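Local coordinates for tyrosine--tRNA ligase, mitochondrial (Coccidioides posadasii, PDB 5IJX), which probably catalyses the ATP-dependent attachment of L-tyrosine to mitochondrial tRNA(Tyr), this C-terminally truncated chain carrying the class I catalytic domain, at residues 201-204 with 209-212; 133-138 with 303-308; 255-260 with 264-269. All blocks are in the same frame, centred on the assembly; numbering follows the deposited sequence.

Contact 1 (201-204 with 209-212); sequences KSRL and GMSI
Arg203 meets Gly209 through both its backbone and its side chain. The Gly209 N donates to Arg203 O at 2.7 Å, with an N-H...O angle of 150°. In the other direction, two weak bonds converge on the Gly209 carbonyl: Arg203 NE reaches Gly209 O at 3.0 Å and Arg203 NH2 reaches the same oxygen at 2.8 Å, both well off straight. A bend at chi3 (58°) folds the guanidinium back to that oxygen. The selenomethionine Met210 crosses the arginine at about a right angle, its CG lying over one guanidinium face near the rim and 4.0 Å from Arg203 NE. The loop thus ties the last turn of helix 198-205 to the start of helix 212-215, where Ser211 is the N-cap and its OG caps a backbone N of the helix. Glu214 organises the second shell: its carboxylate forms a salt bridge with Arg203 NH1 and accepts from Ser211 N, so one acid holds both the guanidinium and the N-cap residue. Beyond it, Met210 packs on Leu191 of the second subunit, and Met210 and Ile212 make backbone hydrogen bonds to that subunit, placing the loop in the dimer interface.

Contact 2 (133-138 with 303-308); sequences IANIHL and WLDKDM
Asn135 and Asp305 are the closest backbone positions of the two segments, yet their CA atoms stand 8.5 Å apart, a gap that the two side chains bridge. Residues 133-138 are a regular piece of helix 126-154, whereas 303-308 is loop. At 305-308 the loop folds into a type I beta turn, Met308 N donating to Asp305 O at 2.9 Å, and an Asx turn is laid on it, Asp307 N donating to Asp305 OD1 at 3.0 Å. This second bond meets OD1 on its anti side, somewhat out of the carboxylate plane, and helps set the rotation of the group, with the other oxygen turned to the helix.

In both residues CG is anti to the backbone N (chi1 near -165°), which extends each group across the gap, with amide and carboxylate planes only 16° apart. The link itself is weak: Asn135 ND2 lies 3.1 Å from Asp305 OD2 at a bent angle of 132°, and Asn135 OD1, another acceptor, is 3.3 Å from the same OD2. The stronger partner of the amide is Pro77 O. The loop carrying Pro77 also touches 303-308, with Leu79 sharing backbone hydrogen bonds with Leu304. That loop leads into the HIGH signature, and 303-308 follows the disordered KMSKS-like loop, so this surface contact lies beside the two sequence motifs that define class I synthetases.

Contact 3 (255-260 with 264-269); sequences GILKAN and EWAPKK
Leu257 and the Trp265-Ala266 backbone come together through the leucine's torsions: at chi1 -54° CG sits beside the backbone N, and chi2 of 176° extends CD1 and turns CD2 out to the side, toward Trp265. Trp265 has a similar chi1 (-61°), but its indole is carried away from the helix, leaving CB and the main chain to make the contact.

The leucine therefore touches mostly peptide. Leu257 CD2 lies 3.5 Å from Trp265 O, and Leu257 CD1 is 3.7 Å from Trp265 O, both methyls approaching this oxygen from the same side. Leu257 CD2 is also 4.0 Å from Trp265 CB. Ala266 closes the other part of the contact, its CB pointing at the helix and standing 4.3 Å from Leu257 CB. The same methyl rests 3.8 Å from Asn260 O, at the far end of the segment. The CA atoms of Leu257 and Ala266 are 5.2 Å apart, the closest backbone approach of the two segments, and alanine's single methyl fits the gap. Ile256 O accepts from both Ala259 N and Asn260 N.

After Ala266, Pro267 centres an inverse gamma turn that redirects the loop, and its ring packs on Ala276. Trp265 N is held by Ser263 OG, while its indole, with Glu264 CB over one face, reaches Phe229 and Gln230 at the end of helix 217-229. From that same helix Trp226 packs on both Ile256 and Leu257. The contact is van der Waals packing of apolar side chains on each other and on the main chain, where helix 243-259 gives way to the long loop toward strand 279-283. Since strand 233-239 precedes this helix and runs parallel to and beside 279-283, the turn forms part of the return leg of a beta-alpha-beta crossover in the Rossmann-like catalytic domain.

Overall arrangement
All three contacts belong to the class I catalytic domain but lie apart, their centres about 32 to 40 Å from one another. Contacts 1 and 3 are local, each joining the end of a helix to the loop just after it, and both are nested within the long stretch of chain closed by contact 2. Contact 2 joins distant parts of the sequence at the surface and is polar, a single weak bond between side chains. Contact 1 is partly buried, built from a backbone hydrogen bond and two weak guanidinium bonds, and alone among the three is touched by the second subunit. Contact 3, also partly buried, relies on van der Waals packing of apolar groups against main chain and lies across the chain's centre from contact 2.

Contact 1 (201-204 with 209-212)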
ATOM      1  N   LYS A 201      11.903  -0.251 -16.610  1.00 61.61           N
ATOM      2  CA  LYS A 201      12.160   0.207 -17.971  1.00 75.36           C
ATOM      3  C   LYS A 201      11.956  -0.926 -18.970  1.00 79.50           C
ATOM      4  O   LYS A 201      11.304  -0.751 -20.008  1.00 75.86           O
ATOM      5  CB  LYS A 201      13.584   0.761 -18.072  1.00 85.98           C
ATOM      6  CG  LYS A 201      13.847   1.986 -17.208  1.00 83.99           C
ATOM      7  CD  LYS A 201      15.311   2.402 -17.266  1.00 83.57           C
ATOM      8  N   SER A 202      12.502  -2.106 -18.662  1.00 82.75           N
ATOM      9  CA  SER A 202      12.402  -3.239 -19.576  1.00 84.84           C
ATOM     10  C   SER A 202      10.949  -3.626 -19.821  1.00 82.99           C
ATOM     11  O   SER A 202      10.504  -3.718 -20.972  1.00 86.75           O
ATOM     12  CB  SER A 202      13.184  -4.427 -19.017  1.00 85.54           C
ATOM     13  OG  SER A 202      14.568  -4.133 -18.937  1.00 94.26           O
ATOM     14  N   ARG A 203      10.189  -3.860 -18.748  1.00 77.05           N
ATOM     15  CA  ARG A 203       8.831  -4.368 -18.898  1.00 68.81           C
ATOM     16  C   ARG A 203       7.852  -3.305 -19.381  1.00 68.69           C
ATOM     17  O   ARG A 203       6.798  -3.657 -19.918  1.00 76.45           O
ATOM     18  CB  ARG A 203       8.355  -4.966 -17.576  1.00 61.80           C
ATOM     19  CG  ARG A 203       9.117  -6.226 -17.190  1.00 75.03           C
ATOM     20  CD  ARG A 203       8.540  -6.897 -15.960  1.00 82.66           C
ATOM     21  NE  ARG A 203       7.139  -7.264 -16.139  1.00 72.30           N
ATOM     22  CZ  ARG A 203       6.451  -8.024 -15.293  1.00 78.68           C
ATOM     23  NH1 ARG A 203       7.035  -8.507 -14.205  1.00 85.11           N
ATOM     24  NH2 ARG A 203       5.178  -8.304 -15.536  1.00 89.33           N
ATOM     25  N   LEU A 204       8.170  -2.021 -19.205  1.00 77.59           N
ATOM     26  CA  LEU A 204       7.337  -0.974 -19.789  1.00 79.63           C
ATOM     27  C   LEU A 204       7.645  -0.785 -21.270  1.00 86.96           C
ATOM     28  O   LEU A 204       6.742  -0.491 -22.062  1.00 82.83           O
ATOM     29  CB  LEU A 204       7.532   0.342 -19.032  1.00 75.18           C
ATOM     30  CG  LEU A 204       6.820   0.486 -17.680  1.00 69.31           C
ATOM     31  CD1 LEU A 204       7.267   1.761 -16.975  1.00 67.14           C
ATOM     32  CD2 LEU A 204       5.307   0.484 -17.848  1.00 62.04           C
ATOM     33  N   GLY A 209       4.453  -4.863 -19.483  1.00 97.47           N
ATOM     34  CA  GLY A 209       3.967  -4.082 -18.372  1.00 95.83           C
ATOM     35  C   GLY A 209       4.037  -4.827 -17.054  1.00 91.51           C
ATOM     36  O   GLY A 209       4.623  -5.906 -16.924  1.00 95.44           O
HETATM   37  N   MSE A 210       3.413  -4.216 -16.052  1.00 83.98           N
HETATM   38  CA  MSE A 210       3.351  -4.793 -14.720  1.00 74.47           C
HETATM   39  C   MSE A 210       2.011  -4.526 -14.076  1.00 70.28           C
HETATM   40  O   MSE A 210       1.209  -3.737 -14.570  1.00 75.94           O
HETATM   41  CB  MSE A 210       4.431  -4.214 -13.808  1.00 73.11           C
HETATM   42  CG  MSE A 210       5.772  -3.966 -14.443  1.00 67.10           C
HETATM   43 SE   MSE A 210       6.860  -2.952 -13.205  0.65 54.61          SE
HETATM   44  CE  MSE A 210       6.867  -4.189 -11.707  1.00 55.30           C
ATOM     45  N   SER A 211       1.790  -5.191 -12.952  1.00 62.23           N
ATOM     46  CA  SER A 211       0.757  -4.786 -12.019  1.00 61.91           C
ATOM     47  C   SER A 211       1.344  -3.802 -11.015  1.00 62.27           C
ATOM     48  O   SER A 211       2.563  -3.686 -10.862  1.00 60.66           O
ATOM     49  CB  SER A 211       0.177  -5.998 -11.292  1.00 57.53           C
ATOM     50  OG  SER A 211       1.133  -6.571 -10.416  1.00 55.78           O
ATOM     51  N   ILE A 212       0.457  -3.076 -10.332  1.00 56.22           N
ATOM     52  CA  ILE A 212       0.898  -2.225  -9.233  1.00 54.72           C
ATOM     53  C   ILE A 212       1.500  -3.075  -8.120  1.00 57.39           C
ATOM     54  O   ILE A 212       2.468  -2.672  -7.462  1.00 48.25           O
ATOM     55  CB  ILE A 212      -0.273  -1.363  -8.728  1.00 60.13           C
ATOM     56  CG1 ILE A 212      -0.714  -0.377  -9.818  1.00 58.55           C
ATOM     57  CG2 ILE A 212       0.107  -0.633  -7.447  1.00 63.51           C
ATOM     58  CD1 ILE A 212       0.383   0.563 -10.306  1.00 50.93           C
TER

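Contact 2 (133-138 with 303-308)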
ATOM      1  N   ILE A 133       5.964 -23.107   1.513  1.00 81.37           N
ATOM      2  CA  ILE A 133       6.264 -22.411   2.760  1.00 70.72           C
ATOM      3  C   ILE A 133       6.555 -23.412   3.869  1.00 79.87           C
ATOM      4  O   ILE A 133       7.531 -23.271   4.613  1.00 80.75           O
ATOM      5  CB  ILE A 133       5.106 -21.473   3.145  1.00 82.48           C
ATOM      6  CG1 ILE A 133       5.016 -20.306   2.160  1.00 83.86           C
ATOM      7  CG2 ILE A 133       5.301 -20.937   4.556  1.00 77.35           C
ATOM      8  CD1 ILE A 133       3.754 -19.479   2.288  1.00 80.97           C
ATOM      9  N   ALA A 134       5.701 -24.426   4.015  1.00 81.46           N
ATOM     10  CA  ALA A 134       5.892 -25.397   5.087  1.00 80.32           C
ATOM     11  C   ALA A 134       7.239 -26.100   4.959  1.00 72.32           C
ATOM     12  O   ALA A 134       8.004 -26.194   5.929  1.00 69.28           O
ATOM     13  CB  ALA A 134       4.748 -26.411   5.083  1.00 86.89           C
ATOM     14  N   ASN A 135       7.556 -26.592   3.758  1.00 76.42           N
ATOM     15  CA  ASN A 135       8.771 -27.379   3.583  1.00 84.64           C
ATOM     16  C   ASN A 135      10.017 -26.526   3.796  1.00 86.22           C
ATOM     17  O   ASN A 135      10.955 -26.946   4.485  1.00 92.22           O
ATOM     18  CB  ASN A 135       8.782 -28.028   2.198  1.00 87.42           C
ATOM     19  CG  ASN A 135       9.817 -29.136   2.082  1.00103.28           C
ATOM     20  OD1 ASN A 135       9.720 -30.166   2.751  1.00107.95           O
ATOM     21  ND2 ASN A 135      10.808 -28.932   1.224  1.00107.11           N
ATOM     22  N   ILE A 136      10.049 -25.322   3.219  1.00 87.01           N
ATOM     23  CA  ILE A 136      11.217 -24.462   3.399  1.00 89.75           C
ATOM     24  C   ILE A 136      11.335 -24.024   4.855  1.00 86.12           C
ATOM     25  O   ILE A 136      12.442 -23.877   5.386  1.00 79.71           O
ATOM     26  CB  ILE A 136      11.155 -23.255   2.446  1.00 79.22           C
ATOM     27  CG1 ILE A 136      11.157 -23.739   0.992  1.00 75.31           C
ATOM     28  CG2 ILE A 136      12.334 -22.317   2.704  1.00 71.66           C
ATOM     29  CD1 ILE A 136      11.116 -22.631  -0.042  1.00 75.50           C
ATOM     30  N   HIS A 137      10.199 -23.799   5.519  1.00 77.46           N
ATOM     31  CA  HIS A 137      10.223 -23.476   6.940  1.00 76.15           C
ATOM     32  C   HIS A 137      10.887 -24.594   7.731  1.00 82.09           C
ATOM     33  O   HIS A 137      11.736 -24.343   8.595  1.00 84.93           O
ATOM     34  CB  HIS A 137       8.803 -23.228   7.446  1.00 76.56           C
ATOM     35  CG  HIS A 137       8.742 -22.776   8.872  1.00 83.72           C
ATOM     36  ND1 HIS A 137       9.029 -23.611   9.931  1.00 86.24           N
ATOM     37  CD2 HIS A 137       8.426 -21.576   9.414  1.00 89.12           C
ATOM     38  CE1 HIS A 137       8.893 -22.944  11.064  1.00 87.09           C
ATOM     39  NE2 HIS A 137       8.528 -21.707  10.778  1.00 85.74           N
ATOM     40  N   LEU A 138      10.513 -25.842   7.446  1.00 80.21           N
ATOM     41  CA  LEU A 138      11.189 -26.970   8.076  1.00 82.68           C
ATOM     42  C   LEU A 138      12.686 -26.943   7.776  1.00 75.54           C
ATOM     43  O   LEU A 138      13.519 -27.057   8.685  1.00 72.37           O
ATOM     44  CB  LEU A 138      10.565 -28.281   7.596  1.00 85.24           C
ATOM     45  CG  LEU A 138      11.245 -29.563   8.073  1.00 89.96           C
ATOM     46  CD1 LEU A 138      11.289 -29.611   9.592  1.00 95.32           C
ATOM     47  CD2 LEU A 138      10.529 -30.780   7.513  1.00 94.98           C
ATOM     48  N   TRP A 303      18.554 -29.786  -5.125  1.00 90.39           N
ATOM     49  CA  TRP A 303      17.692 -29.487  -3.993  1.00 92.72           C
ATOM     50  C   TRP A 303      18.338 -29.924  -2.679  1.00 89.78           C
ATOM     51  O   TRP A 303      19.336 -30.649  -2.649  1.00 98.83           O
ATOM     52  CB  TRP A 303      16.338 -30.174  -4.161  1.00 85.07           C
ATOM     53  CG  TRP A 303      15.720 -29.921  -5.493  1.00 76.26           C
ATOM     54  CD1 TRP A 303      15.732 -30.753  -6.573  1.00 79.73           C
ATOM     55  CD2 TRP A 303      15.007 -28.748  -5.896  1.00 69.39           C
ATOM     56  NE1 TRP A 303      15.065 -30.172  -7.623  1.00 82.86           N
ATOM     57  CE2 TRP A 303      14.610 -28.939  -7.234  1.00 79.18           C
ATOM     58  CE3 TRP A 303      14.663 -27.554  -5.255  1.00 77.50           C
ATOM     59  CZ2 TRP A 303      13.886 -27.984  -7.940  1.00 85.52           C
ATOM     60  CZ3 TRP A 303      13.945 -26.607  -5.959  1.00 83.83           C
ATOM     61  CH2 TRP A 303      13.564 -26.827  -7.288  1.00 84.20           C
ATOM     62  N   LEU A 304      17.745 -29.463  -1.578  1.00 76.92           N
ATOM     63  CA  LEU A 304      18.135 -29.876  -0.238  1.00 81.50           C
ATOM     64  C   LEU A 304      17.107 -30.790   0.411  1.00 82.28           C
ATOM     65  O   LEU A 304      17.334 -31.262   1.530  1.00 88.49           O
ATOM     66  CB  LEU A 304      18.367 -28.645   0.647  1.00 77.27           C
ATOM     67  CG  LEU A 304      19.329 -27.595   0.085  1.00 77.62           C
ATOM     68  CD1 LEU A 304      19.578 -26.499   1.107  1.00 74.11           C
ATOM     69  CD2 LEU A 304      20.645 -28.222  -0.353  1.00 81.47           C
ATOM     70  N   ASP A 305      15.982 -31.039  -0.254  1.00 83.47           N
ATOM     71  CA  ASP A 305      15.001 -32.010   0.213  1.00 88.57           C
ATOM     72  C   ASP A 305      15.475 -33.410  -0.161  1.00100.70           C
ATOM     73  O   ASP A 305      15.726 -33.691  -1.339  1.00102.27           O
ATOM     74  CB  ASP A 305      13.637 -31.711  -0.407  1.00 81.06           C
ATOM     75  CG  ASP A 305      12.502 -32.443   0.282  1.00 92.97           C
ATOM     76  OD1 ASP A 305      12.687 -33.615   0.672  1.00 98.88           O
ATOM     77  OD2 ASP A 305      11.418 -31.840   0.433  1.00 89.91           O
ATOM     78  N   LYS A 306      15.605 -34.286   0.837  1.00 96.86           N
ATOM     79  CA  LYS A 306      16.112 -35.628   0.572  1.00100.00           C
ATOM     80  C   LYS A 306      15.230 -36.372  -0.425  1.00 89.87           C
ATOM     81  O   LYS A 306      15.716 -37.247  -1.150  1.00 87.72           O
ATOM     82  CB  LYS A 306      16.219 -36.419   1.876  1.00100.71           C
ATOM     83  CG  LYS A 306      17.425 -37.344   1.939  1.00 84.47           C
ATOM     84  N   ASP A 307      13.940 -36.038  -0.480  1.00 84.02           N
ATOM     85  CA  ASP A 307      13.015 -36.696  -1.394  1.00 96.45           C
ATOM     86  C   ASP A 307      13.169 -36.233  -2.837  1.00 91.17           C
ATOM     87  O   ASP A 307      12.614 -36.875  -3.735  1.00 84.02           O
ATOM     88  CB  ASP A 307      11.572 -36.462  -0.939  1.00108.74           C
ATOM     89  CG  ASP A 307      11.247 -37.172   0.362  1.00100.91           C
ATOM     90  OD1 ASP A 307      11.874 -38.216   0.646  1.00 93.82           O
ATOM     91  OD2 ASP A 307      10.361 -36.690   1.099  1.00102.42           O
HETATM   92  N   MSE A 308      13.897 -35.149  -3.081  1.00 92.71           N
HETATM   93  CA  MSE A 308      14.106 -34.654  -4.438  1.00 89.09           C
HETATM   94  C   MSE A 308      15.548 -34.857  -4.866  1.00 92.01           C
HETATM   95  O   MSE A 308      15.834 -35.088  -6.042  1.00 95.09           O
HETATM   96  CB  MSE A 308      13.747 -33.178  -4.530  1.00 78.71           C
HETATM   97  CG  MSE A 308      12.374 -32.859  -4.004  1.00 82.51           C
HETATM   98 SE   MSE A 308      11.973 -30.975  -4.187  1.00 95.84          SE
HETATM   99  CE  MSE A 308      10.550 -30.872  -2.872  1.00112.73           C
TER

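Contact 3 (255-260 with 264-269)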
ATOM      1  N   GLY A 255      15.892   7.342   4.110  1.00 50.97           N
ATOM      2  CA  GLY A 255      14.865   8.336   3.842  1.00 53.09           C
ATOM      3  C   GLY A 255      13.938   8.532   5.024  1.00 58.17           C
ATOM      4  O   GLY A 255      13.544   9.658   5.341  1.00 63.84           O
ATOM      5  N   ILE A 256      13.585   7.439   5.701  1.00 54.96           N
ATOM      6  CA  ILE A 256      12.748   7.538   6.892  1.00 50.63           C
ATOM      7  C   ILE A 256      13.468   8.330   7.976  1.00 64.83           C
ATOM      8  O   ILE A 256      12.906   9.259   8.569  1.00 69.41           O
ATOM      9  CB  ILE A 256      12.352   6.133   7.380  1.00 49.59           C
ATOM     10  CG1 ILE A 256      11.435   5.471   6.351  1.00 56.72           C
ATOM     11  CG2 ILE A 256      11.675   6.203   8.745  1.00 55.55           C
ATOM     12  CD1 ILE A 256      11.085   4.033   6.669  1.00 61.04           C
ATOM     13  N   LEU A 257      14.728   7.980   8.248  1.00 74.26           N
ATOM     14  CA  LEU A 257      15.463   8.662   9.309  1.00 68.80           C
ATOM     15  C   LEU A 257      15.708  10.123   8.952  1.00 66.13           C
ATOM     16  O   LEU A 257      15.568  11.008   9.804  1.00 71.76           O
ATOM     17  CB  LEU A 257      16.786   7.949   9.580  1.00 69.44           C
ATOM     18  CG  LEU A 257      16.707   6.452   9.888  1.00 65.58           C
ATOM     19  CD1 LEU A 257      18.110   5.885  10.029  1.00 58.13           C
ATOM     20  CD2 LEU A 257      15.895   6.184  11.149  1.00 62.73           C
ATOM     21  N   LYS A 258      16.068  10.393   7.696  1.00 69.77           N
ATOM     22  CA  LYS A 258      16.342  11.759   7.263  1.00 70.12           C
ATOM     23  C   LYS A 258      15.111  12.652   7.325  1.00 77.35           C
ATOM     24  O   LYS A 258      15.253  13.879   7.268  1.00 75.93           O
ATOM     25  CB  LYS A 258      16.904  11.742   5.839  1.00 69.15           C
ATOM     26  CG  LYS A 258      17.338  13.104   5.323  1.00 75.86           C
ATOM     27  N   ALA A 259      13.913  12.072   7.437  1.00 79.03           N
ATOM     28  CA  ALA A 259      12.680  12.841   7.529  1.00 83.83           C
ATOM     29  C   ALA A 259      12.041  12.799   8.909  1.00 83.85           C
ATOM     30  O   ALA A 259      11.214  13.663   9.214  1.00 82.56           O
ATOM     31  CB  ALA A 259      11.663  12.341   6.494  1.00 87.15           C
ATOM     32  N   ASN A 260      12.401  11.824   9.741  1.00 82.50           N
ATOM     33  CA  ASN A 260      12.025  11.793  11.153  1.00 76.95           C
ATOM     34  C   ASN A 260      13.298  11.854  11.991  1.00 81.91           C
ATOM     35  O   ASN A 260      13.610  10.917  12.736  1.00 83.45           O
ATOM     36  CB  ASN A 260      11.214  10.544  11.488  1.00 89.08           C
ATOM     37  CG  ASN A 260       9.860  10.524  10.807  1.00 84.73           C
ATOM     38  OD1 ASN A 260       9.664  11.170   9.778  1.00 82.16           O
ATOM     39  ND2 ASN A 260       8.915   9.782  11.383  1.00 83.02           N
ATOM     40  N   GLU A 264      13.501   7.440  17.173  1.00 87.76           N
ATOM     41  CA  GLU A 264      14.246   6.610  18.111  1.00 92.36           C
ATOM     42  C   GLU A 264      15.449   5.939  17.460  1.00 85.35           C
ATOM     43  O   GLU A 264      16.335   5.458  18.175  1.00 89.82           O
ATOM     44  CB  GLU A 264      13.305   5.559  18.705  1.00102.49           C
ATOM     45  CG  GLU A 264      13.955   4.587  19.672  1.00110.50           C
ATOM     46  CD  GLU A 264      12.957   3.597  20.240  1.00119.22           C
ATOM     47  OE1 GLU A 264      11.745   3.766  19.990  1.00112.43           O
ATOM     48  OE2 GLU A 264      13.384   2.649  20.931  1.00124.79           O
ATOM     49  N   TRP A 265      15.505   5.899  16.127  1.00 80.09           N
ATOM     50  CA  TRP A 265      16.579   5.226  15.406  1.00 66.65           C
ATOM     51  C   TRP A 265      17.395   6.171  14.536  1.00 65.50           C
ATOM     52  O   TRP A 265      18.241   5.705  13.763  1.00 72.54           O
ATOM     53  CB  TRP A 265      16.000   4.099  14.546  1.00 66.68           C
ATOM     54  CG  TRP A 265      15.312   3.053  15.366  1.00 65.63           C
ATOM     55  CD1 TRP A 265      15.898   2.012  16.026  1.00 71.54           C
ATOM     56  CD2 TRP A 265      13.907   2.956  15.630  1.00 65.92           C
ATOM     57  NE1 TRP A 265      14.945   1.270  16.681  1.00 76.67           N
ATOM     58  CE2 TRP A 265      13.715   1.827  16.453  1.00 74.39           C
ATOM     59  CE3 TRP A 265      12.792   3.711  15.248  1.00 66.41           C
ATOM     60  CZ2 TRP A 265      12.455   1.436  16.900  1.00 80.78           C
ATOM     61  CZ3 TRP A 265      11.541   3.320  15.693  1.00 71.67           C
ATOM     62  CH2 TRP A 265      11.383   2.193  16.511  1.00 78.23           C
ATOM     63  N   ALA A 266      17.170   7.478  14.633  1.00 73.78           N
ATOM     64  CA  ALA A 266      17.937   8.421  13.830  1.00 72.08           C
ATOM     65  C   ALA A 266      19.208   8.834  14.571  1.00 84.43           C
ATOM     66  O   ALA A 266      19.182   9.014  15.792  1.00 85.46           O
ATOM     67  CB  ALA A 266      17.108   9.658  13.511  1.00 68.57           C
ATOM     68  N   PRO A 267      20.332   8.997  13.870  1.00 84.16           N
ATOM     69  CA  PRO A 267      21.577   9.356  14.560  1.00 89.53           C
ATOM     70  C   PRO A 267      21.629  10.824  14.949  1.00101.61           C
ATOM     71  O   PRO A 267      22.112  11.661  14.180  1.00116.88           O
ATOM     72  CB  PRO A 267      22.652   9.007  13.526  1.00 92.25           C
ATOM     73  CG  PRO A 267      21.980   9.234  12.218  1.00 91.26           C
ATOM     74  CD  PRO A 267      20.532   8.852  12.417  1.00 92.06           C
ATOM     75  N   LYS A 268      21.132  11.148  16.139  1.00 94.02           N
ATOM     76  CA  LYS A 268      21.191  12.514  16.640  1.00 92.67           C
ATOM     77  C   LYS A 268      22.609  12.833  17.098  1.00103.48           C
ATOM     78  O   LYS A 268      23.201  12.079  17.878  1.00116.68           O
ATOM     79  CB  LYS A 268      20.201  12.703  17.789  1.00 79.83           C
ATOM     80  N   LYS A 269      23.153  13.944  16.612  1.00103.20           N
ATOM     81  CA  LYS A 269      24.514  14.344  16.963  1.00112.31           C
ATOM     82  C   LYS A 269      24.660  14.458  18.482  1.00111.73           C
ATOM     83  O   LYS A 269      23.690  14.801  19.157  1.00114.71           O
ATOM     84  CB  LYS A 269      24.877  15.673  16.295  1.00118.91           C
ATOM     85  CG  LYS A 269      24.066  16.861  16.788  1.00120.19           C
TER